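Local atomic coordinates of putative rubredoxin reductase (Rhodopseudomonas palustris, PDB entry 3FG2), a protein that probably passes electrons from NADH through its bound FAD to a ferredoxin that serves the CYP199A2 system. Residues Y40-P43 / P44-K47; A158-A161 / R162-L166. All blocks are in the same frame, centred on the assembly; numbering follows the deposited sequence.

Contact 1 of 2, residues Y40-P43 / P44-K47; sequences YQRP and PLSK. With FAD (flavin-adenine dinucleotide), chain B.
K47 reaches P43 by a chain that stays extended until its last torsion, where chi4 of 60° swings NZ back over the turn onto P43 O, 3.0 Å away. From there NZ also donates to FAD O4 at 3.0 Å and, weakly, to N5, while E156 forms a salt bridge with it; the ammonium group is thus anchored beside the redox-active edge of the flavin. The turn is closed by L45 N on R42 O, 2.8 Å. P43 lays its CG 3.7 Å from FAD C4X, against the isoalloxazine. R42 bends at chi2 (65°) and runs alongside the FAD ribityl chain and the adenosine-side phosphate. Its guanidinium is sandwiched: FAD O2A lies 3.5 Å above one face, the Y40 ring beneath the other, and E35 makes a salt bridge to NH2. Ring and phosphate together limit its rotation, and O2A and E35 probably balance its charge. L45 CD1 meets that ring at its edge, 3.9 Å from Y40 CE1. This FAD-binding loop lies between strand 29-32 and helix 64-69, with P43 touching H11 of helix 11-22 and W321 of strand 319-324.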
ATOM      1  N   TYR A  40      -6.086  -7.787 -10.067  1.00 30.87           N
ATOM      2  CA  TYR A  40      -6.094  -8.544  -8.821  1.00 30.40           C
ATOM      3  C   TYR A  40      -5.831  -7.756  -7.539  1.00 29.55           C
ATOM      4  O   TYR A  40      -5.399  -6.604  -7.568  1.00 30.05           O
ATOM      5  CB  TYR A  40      -5.083  -9.689  -8.930  1.00 31.57           C
ATOM      6  CG  TYR A  40      -3.646  -9.235  -9.078  1.00 31.74           C
ATOM      7  CD1 TYR A  40      -2.825  -9.088  -7.960  1.00 33.05           C
ATOM      8  CD2 TYR A  40      -3.102  -8.962 -10.335  1.00 31.02           C
ATOM      9  CE1 TYR A  40      -1.498  -8.687  -8.085  1.00 31.29           C
ATOM     10  CE2 TYR A  40      -1.771  -8.555 -10.472  1.00 31.48           C
ATOM     11  CZ  TYR A  40      -0.977  -8.424  -9.339  1.00 32.17           C
ATOM     12  OH  TYR A  40       0.340  -8.037  -9.449  1.00 32.51           O
ATOM     13  N   GLN A  41      -6.092  -8.411  -6.413  1.00 29.30           N
ATOM     14  CA  GLN A  41      -5.917  -7.825  -5.087  1.00 29.58           C
ATOM     15  C   GLN A  41      -4.467  -7.919  -4.609  1.00 28.72           C
ATOM     16  O   GLN A  41      -3.808  -8.943  -4.788  1.00 27.24           O
ATOM     17  CB  GLN A  41      -6.809  -8.552  -4.074  1.00 30.34           C
ATOM     18  CG  GLN A  41      -8.283  -8.674  -4.463  1.00 32.21           C
ATOM     19  CD  GLN A  41      -9.008  -9.740  -3.645  1.00 33.17           C
ATOM     20  OE1 GLN A  41      -9.102  -9.646  -2.418  1.00 33.79           O
ATOM     21  NE2 GLN A  41      -9.511 -10.767  -4.325  1.00 31.76           N
ATOM     22  N   ARG A  42      -3.990  -6.852  -3.977  1.00 28.07           N
ATOM     23  CA  ARG A  42      -2.628  -6.801  -3.453  1.00 26.95           C
ATOM     24  C   ARG A  42      -2.469  -7.301  -2.015  1.00 25.63           C
ATOM     25  O   ARG A  42      -1.564  -8.073  -1.716  1.00 26.71           O
ATOM     26  CB  ARG A  42      -2.087  -5.371  -3.533  1.00 24.50           C
ATOM     27  CG  ARG A  42      -1.288  -5.070  -4.787  1.00 25.43           C
ATOM     28  CD  ARG A  42      -2.141  -5.151  -6.027  1.00 23.73           C
ATOM     29  NE  ARG A  42      -1.355  -4.996  -7.248  1.00 24.43           N
ATOM     30  CZ  ARG A  42      -1.872  -5.061  -8.471  1.00 26.52           C
ATOM     31  NH1 ARG A  42      -3.171  -5.276  -8.623  1.00 27.59           N
ATOM     32  NH2 ARG A  42      -1.101  -4.921  -9.543  1.00 27.74           N
ATOM     33  N   PRO A  43      -3.356  -6.878  -1.107  1.00 26.36           N
ATOM     34  CA  PRO A  43      -3.276  -7.291   0.299  1.00 25.96           C
ATOM     35  C   PRO A  43      -2.957  -8.754   0.589  1.00 26.28           C
ATOM     36  O   PRO A  43      -2.135  -9.054   1.459  1.00 28.56           O
ATOM     37  CB  PRO A  43      -4.635  -6.870   0.861  1.00 25.59           C
ATOM     38  CG  PRO A  43      -4.948  -5.637   0.058  1.00 27.02           C
ATOM     39  CD  PRO A  43      -4.575  -6.084  -1.346  1.00 26.31           C
ATOM     40  N   PRO A  44      -3.602  -9.687  -0.125  1.00 25.93           N
ATOM     41  CA  PRO A  44      -3.335 -11.109   0.121  1.00 25.16           C
ATOM     42  C   PRO A  44      -1.933 -11.585  -0.290  1.00 25.37           C
ATOM     43  O   PRO A  44      -1.488 -12.650   0.135  1.00 25.25           O
ATOM     44  CB  PRO A  44      -4.431 -11.809  -0.690  1.00 25.72           C
ATOM     45  CG  PRO A  44      -5.529 -10.774  -0.761  1.00 25.55           C
ATOM     46  CD  PRO A  44      -4.753  -9.522  -1.028  1.00 24.79           C
ATOM     47  N   LEU A  45      -1.248 -10.792  -1.114  1.00 24.12           N
ATOM     48  CA  LEU A  45       0.083 -11.144  -1.612  1.00 22.44           C
ATOM     49  C   LEU A  45       1.147 -11.432  -0.556  1.00 21.57           C
ATOM     50  O   LEU A  45       2.007 -12.288  -0.756  1.00 20.86           O
ATOM     51  CB  LEU A  45       0.588 -10.048  -2.547  1.00 23.15           C
ATOM     52  CG  LEU A  45      -0.185  -9.888  -3.859  1.00 23.64           C
ATOM     53  CD1 LEU A  45       0.324  -8.664  -4.605  1.00 21.82           C
ATOM     54  CD2 LEU A  45      -0.020 -11.147  -4.710  1.00 23.81           C
ATOM     55  N   SER A  46       1.098 -10.711   0.557  1.00 20.34           N
ATOM     56  CA  SER A  46       2.064 -10.907   1.629  1.00 20.54           C
ATOM     57  C   SER A  46       1.373 -11.557   2.815  1.00 21.22           C
ATOM     58  O   SER A  46       1.913 -11.598   3.924  1.00 18.11           O
ATOM     59  CB  SER A  46       2.650  -9.564   2.053  1.00 21.81           C
ATOM     60  OG  SER A  46       1.614  -8.650   2.353  1.00 22.07           O
ATOM     61  N   LYS A  47       0.172 -12.068   2.567  1.00 21.86           N
ATOM     62  CA  LYS A  47      -0.617 -12.696   3.617  1.00 25.02           C
ATOM     63  C   LYS A  47      -1.036 -14.117   3.218  1.00 26.26           C
ATOM     64  O   LYS A  47      -0.182 -14.949   2.893  1.00 25.66           O
ATOM     65  CB  LYS A  47      -1.847 -11.826   3.913  1.00 21.66           C
ATOM     66  CG  LYS A  47      -1.493 -10.376   4.242  1.00 21.61           C
ATOM     67  CD  LYS A  47      -2.730  -9.517   4.450  1.00 21.45           C
ATOM     68  CE  LYS A  47      -2.357  -8.088   4.855  1.00 22.36           C
ATOM     69  NZ  LYS A  47      -1.514  -7.348   3.852  1.00 18.34           N
TER
HETATM   70  PA  FAD B 449      -1.563  -0.809  -7.788  1.00 26.04           P
HETATM   71  O1A FAD B 449      -0.109  -1.004  -7.549  1.00 24.05           O
HETATM   72  O2A FAD B 449      -2.478  -1.675  -7.290  1.00 25.47           O
HETATM   73  O5B FAD B 449      -1.614  -1.059  -9.304  1.00 24.90           O
HETATM   74  C5B FAD B 449      -0.824  -0.326 -10.294  1.00 25.89           C
HETATM   75  C4B FAD B 449      -1.000  -1.138 -11.595  1.00 25.82           C
HETATM   76  O4B FAD B 449      -0.626  -0.247 -12.714  1.00 24.46           O
HETATM   77  C3B FAD B 449      -0.099  -2.378 -11.735  1.00 27.30           C
HETATM   78  O3B FAD B 449      -0.720  -3.554 -12.151  1.00 30.34           O
HETATM   79  C2B FAD B 449       1.013  -1.856 -12.600  1.00 27.08           C
HETATM   80  O2B FAD B 449       1.756  -2.860 -13.220  1.00 27.50           O
HETATM   81  C1B FAD B 449       0.236  -1.042 -13.591  1.00 27.42           C
HETATM   82  N9A FAD B 449       0.967  -0.024 -14.349  1.00 28.16           N
HETATM   83  C8A FAD B 449       1.996   0.763 -13.899  1.00 28.21           C
HETATM   84  N7A FAD B 449       2.460   1.590 -14.828  1.00 29.32           N
HETATM   85  C5A FAD B 449       1.706   1.339 -15.937  1.00 29.92           C
HETATM   86  C6A FAD B 449       1.727   1.922 -17.297  1.00 31.86           C
HETATM   87  N6A FAD B 449       2.556   2.862 -17.689  1.00 33.57           N
HETATM   88  N1A FAD B 449       0.788   1.400 -18.165  1.00 32.68           N
HETATM   89  C2A FAD B 449      -0.099   0.416 -17.797  1.00 32.09           C
HETATM   90  N3A FAD B 449      -0.183  -0.169 -16.579  1.00 31.63           N
HETATM   91  C4A FAD B 449       0.743   0.327 -15.678  1.00 29.84           C
HETATM   92  N1  FAD B 449      -3.123  -1.664   1.595  1.00 20.90           N
HETATM   93  C2  FAD B 449      -4.004  -1.784   2.588  1.00 21.55           C
HETATM   94  O2  FAD B 449      -4.761  -0.901   2.857  1.00 21.84           O
HETATM   95  N3  FAD B 449      -4.098  -2.973   3.382  1.00 21.24           N
HETATM   96  C4  FAD B 449      -3.276  -4.063   3.151  1.00 23.27           C
HETATM   97  O4  FAD B 449      -3.388  -5.059   3.843  1.00 25.16           O
HETATM   98  C4X FAD B 449      -2.309  -3.946   2.064  1.00 22.39           C
HETATM   99  N5  FAD B 449      -1.484  -4.983   1.784  1.00 22.12           N
HETATM  100  C5X FAD B 449      -0.585  -4.844   0.741  1.00 20.30           C
HETATM  101  C6  FAD B 449       0.264  -5.950   0.454  1.00 19.35           C
HETATM  102  C7  FAD B 449       1.186  -5.907  -0.572  1.00 18.35           C
HETATM  103  C7M FAD B 449       2.067  -7.113  -0.836  1.00 18.38           C
HETATM  104  C8  FAD B 449       1.307  -4.698  -1.394  1.00 18.14           C
HETATM  105  C8M FAD B 449       2.293  -4.582  -2.535  1.00 13.57           C
HETATM  106  C9  FAD B 449       0.474  -3.594  -1.115  1.00 17.70           C
HETATM  107  C9A FAD B 449      -0.470  -3.657  -0.061  1.00 20.48           C
HETATM  108  N10 FAD B 449      -1.373  -2.562   0.272  1.00 21.33           N
HETATM  109  C10 FAD B 449      -2.271  -2.686   1.294  1.00 20.51           C
HETATM  110  C1' FAD B 449      -1.276  -1.329  -0.550  1.00 18.76           C
HETATM  111  C2' FAD B 449      -2.270  -1.397  -1.749  1.00 20.47           C
HETATM  112  O2' FAD B 449      -2.006  -2.576  -2.475  1.00 21.53           O
HETATM  113  C3' FAD B 449      -2.058  -0.161  -2.598  1.00 19.73           C
HETATM  114  O3' FAD B 449      -2.359   1.001  -1.834  1.00 19.89           O
HETATM  115  C4' FAD B 449      -2.961  -0.213  -3.819  1.00 21.07           C
HETATM  116  O4' FAD B 449      -2.675  -1.396  -4.611  1.00 19.28           O
HETATM  117  C5' FAD B 449      -2.719   1.026  -4.647  1.00 21.06           C
HETATM  118  O5' FAD B 449      -3.640   0.914  -5.924  1.00 21.57           O
HETATM  119  P   FAD B 449      -3.153   1.468  -7.233  1.00 24.67           P
HETATM  120  O1P FAD B 449      -4.360   1.174  -8.170  1.00 26.46           O
HETATM  121  O2P FAD B 449      -2.760   2.805  -7.180  1.00 25.23           O
HETATM  122  O3P FAD B 449      -1.979   0.724  -7.697  1.00 26.60           O

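Contact 2 of 2, residues A158-A161 / R162-L166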
ATOM      1  N   ALA A 158       7.667 -11.942   7.134  1.00 19.17           N
ATOM      2  CA  ALA A 158       8.509 -12.546   8.158  1.00 19.98           C
ATOM      3  C   ALA A 158       7.792 -13.555   9.049  1.00 19.69           C
ATOM      4  O   ALA A 158       8.331 -14.615   9.351  1.00 20.32           O
ATOM      5  CB  ALA A 158       9.134 -11.465   9.013  1.00 20.36           C
ATOM      6  N   ALA A 159       6.587 -13.221   9.489  1.00 18.50           N
ATOM      7  CA  ALA A 159       5.846 -14.125  10.350  1.00 18.60           C
ATOM      8  C   ALA A 159       5.536 -15.424   9.609  1.00 18.99           C
ATOM      9  O   ALA A 159       5.693 -16.518  10.153  1.00 18.36           O
ATOM     10  CB  ALA A 159       4.560 -13.464  10.823  1.00 15.15           C
ATOM     11  N   THR A 160       5.113 -15.306   8.360  1.00 18.39           N
ATOM     12  CA  THR A 160       4.789 -16.483   7.585  1.00 20.67           C
ATOM     13  C   THR A 160       6.017 -17.337   7.286  1.00 21.94           C
ATOM     14  O   THR A 160       5.964 -18.561   7.412  1.00 22.47           O
ATOM     15  CB  THR A 160       4.073 -16.094   6.290  1.00 20.94           C
ATOM     16  OG1 THR A 160       2.778 -15.579   6.623  1.00 21.93           O
ATOM     17  CG2 THR A 160       3.916 -17.305   5.361  1.00 20.64           C
ATOM     18  N   ALA A 161       7.119 -16.705   6.895  1.00 22.23           N
ATOM     19  CA  ALA A 161       8.340 -17.455   6.611  1.00 23.41           C
ATOM     20  C   ALA A 161       8.748 -18.201   7.882  1.00 23.83           C
ATOM     21  O   ALA A 161       9.154 -19.364   7.843  1.00 22.85           O
ATOM     22  CB  ALA A 161       9.452 -16.512   6.179  1.00 22.55           C
ATOM     23  N   ARG A 162       8.626 -17.524   9.016  1.00 23.51           N
ATOM     24  CA  ARG A 162       8.980 -18.133  10.282  1.00 25.49           C
ATOM     25  C   ARG A 162       8.047 -19.304  10.576  1.00 26.62           C
ATOM     26  O   ARG A 162       8.487 -20.369  11.019  1.00 26.76           O
ATOM     27  CB  ARG A 162       8.885 -17.103  11.405  1.00 26.18           C
ATOM     28  CG  ARG A 162       9.269 -17.648  12.774  1.00 27.88           C
ATOM     29  CD  ARG A 162      10.646 -18.278  12.732  1.00 28.69           C
ATOM     30  NE  ARG A 162      11.027 -18.824  14.028  1.00 32.93           N
ATOM     31  CZ  ARG A 162      12.053 -19.646  14.214  1.00 33.42           C
ATOM     32  NH1 ARG A 162      12.797 -20.022  13.182  1.00 33.93           N
ATOM     33  NH2 ARG A 162      12.338 -20.083  15.433  1.00 34.79           N
ATOM     34  N   ALA A 163       6.759 -19.095  10.325  1.00 26.75           N
ATOM     35  CA  ALA A 163       5.752 -20.118  10.564  1.00 27.46           C
ATOM     36  C   ALA A 163       6.024 -21.349   9.707  1.00 27.65           C
ATOM     37  O   ALA A 163       5.667 -22.468  10.081  1.00 26.78           O
ATOM     38  CB  ALA A 163       4.367 -19.564  10.264  1.00 25.76           C
ATOM     39  N   LYS A 164       6.660 -21.136   8.558  1.00 27.23           N
ATOM     40  CA  LYS A 164       6.981 -22.231   7.654  1.00 27.26           C
ATOM     41  C   LYS A 164       8.290 -22.915   8.032  1.00 28.48           C
ATOM     42  O   LYS A 164       8.777 -23.775   7.303  1.00 29.32           O
ATOM     43  CB  LYS A 164       7.063 -21.727   6.212  1.00 28.22           C
ATOM     44  CG  LYS A 164       5.726 -21.352   5.584  1.00 29.99           C
ATOM     45  CD  LYS A 164       5.939 -20.871   4.150  1.00 34.00           C
ATOM     46  CE  LYS A 164       4.620 -20.565   3.434  1.00 37.52           C
ATOM     47  NZ  LYS A 164       3.760 -21.774   3.250  1.00 39.87           N
ATOM     48  N   GLY A 165       8.870 -22.523   9.161  1.00 28.67           N
ATOM     49  CA  GLY A 165      10.106 -23.147   9.597  1.00 28.42           C
ATOM     50  C   GLY A 165      11.413 -22.488   9.199  1.00 29.36           C
ATOM     51  O   GLY A 165      12.475 -22.946   9.614  1.00 30.97           O
ATOM     52  N   LEU A 166      11.368 -21.427   8.398  1.00 31.00           N
ATOM     53  CA  LEU A 166      12.612 -20.763   8.013  1.00 31.21           C
ATOM     54  C   LEU A 166      13.160 -19.927   9.148  1.00 30.98           C
ATOM     55  O   LEU A 166      12.430 -19.492  10.040  1.00 31.82           O
ATOM     56  CB  LEU A 166      12.421 -19.843   6.806  1.00 28.79           C
ATOM     57  CG  LEU A 166      12.455 -20.457   5.411  1.00 29.29           C
ATOM     58  CD1 LEU A 166      11.237 -21.343   5.219  1.00 29.55           C
ATOM     59  CD2 LEU A 166      12.483 -19.349   4.371  1.00 23.74           C
TER
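The flat group here is the guanidinium of R162, a residue whose CB lies 3.3 Å from A158 O one helical turn back. Within 162-166 the guanidinium meets L166 O at its edge: NH1 donates over 3.2 Å along a nearly straight line (163°), with the oxygen almost in the guanidinium plane. Seen from the acceptor, NH1 stands well above the plane of the L166 carbonyl. R162 NE is spent on A197 O, so L166 O at the edge and A197 O on NE together fix the guanidinium. With CG opposite the backbone N (chi1 -179°) and a bend at chi2, the arginine chain runs past the end of the helix to reach L166.

Behind it the helix finishes in a Schellman motif. R162 N on A158 O, 2.9 Å, A163 N on A159 O and K164 N on T160 O keep the helical pattern; then L166 N reaches back to A161 O at 3.1 Å, and G165 N to R162 O at 2.9 Å. G165 is the C-prime residue, at a positive phi of 94°, which glycine adopts readily. L166 CB packs 3.5 Å from A161 O, while K164 lies alongside T160, its CE 3.9 Å from T160 CG2.

A158, A161 and R162 touch V168 of strand 167-171, placing the turn inside a beta-alpha-beta unit. Chemically, T160 O, A161 O and R162 O are taken up by the turn's own amides, and the positive R162, its guanidinium beside the turn, would probably ease the negative end of the helix dipole.

Overall arrangement
Contact 1 is a buried, ligand-lined turn and contact 2 a partly buried helix end nearer the surface; their centres are about 17 Å apart, and their nearest atoms, about 5 Å apart, do not touch. Helix 152-163 nevertheless joins them: its E156 pairs with the lysine of residues 44-47, and a few residues further on the same helix ends in contact 2. Arginine serves both, but differently. Among residues 40-43 it has a ring over one face and a phosphate oxygen over the other, and answers the charges of the cofactor and an acid, whereas among residues 162-166 it donates to neutral backbone carbonyls. One place organises a cofactor site; the other turns the chain from helix into strand 167-171.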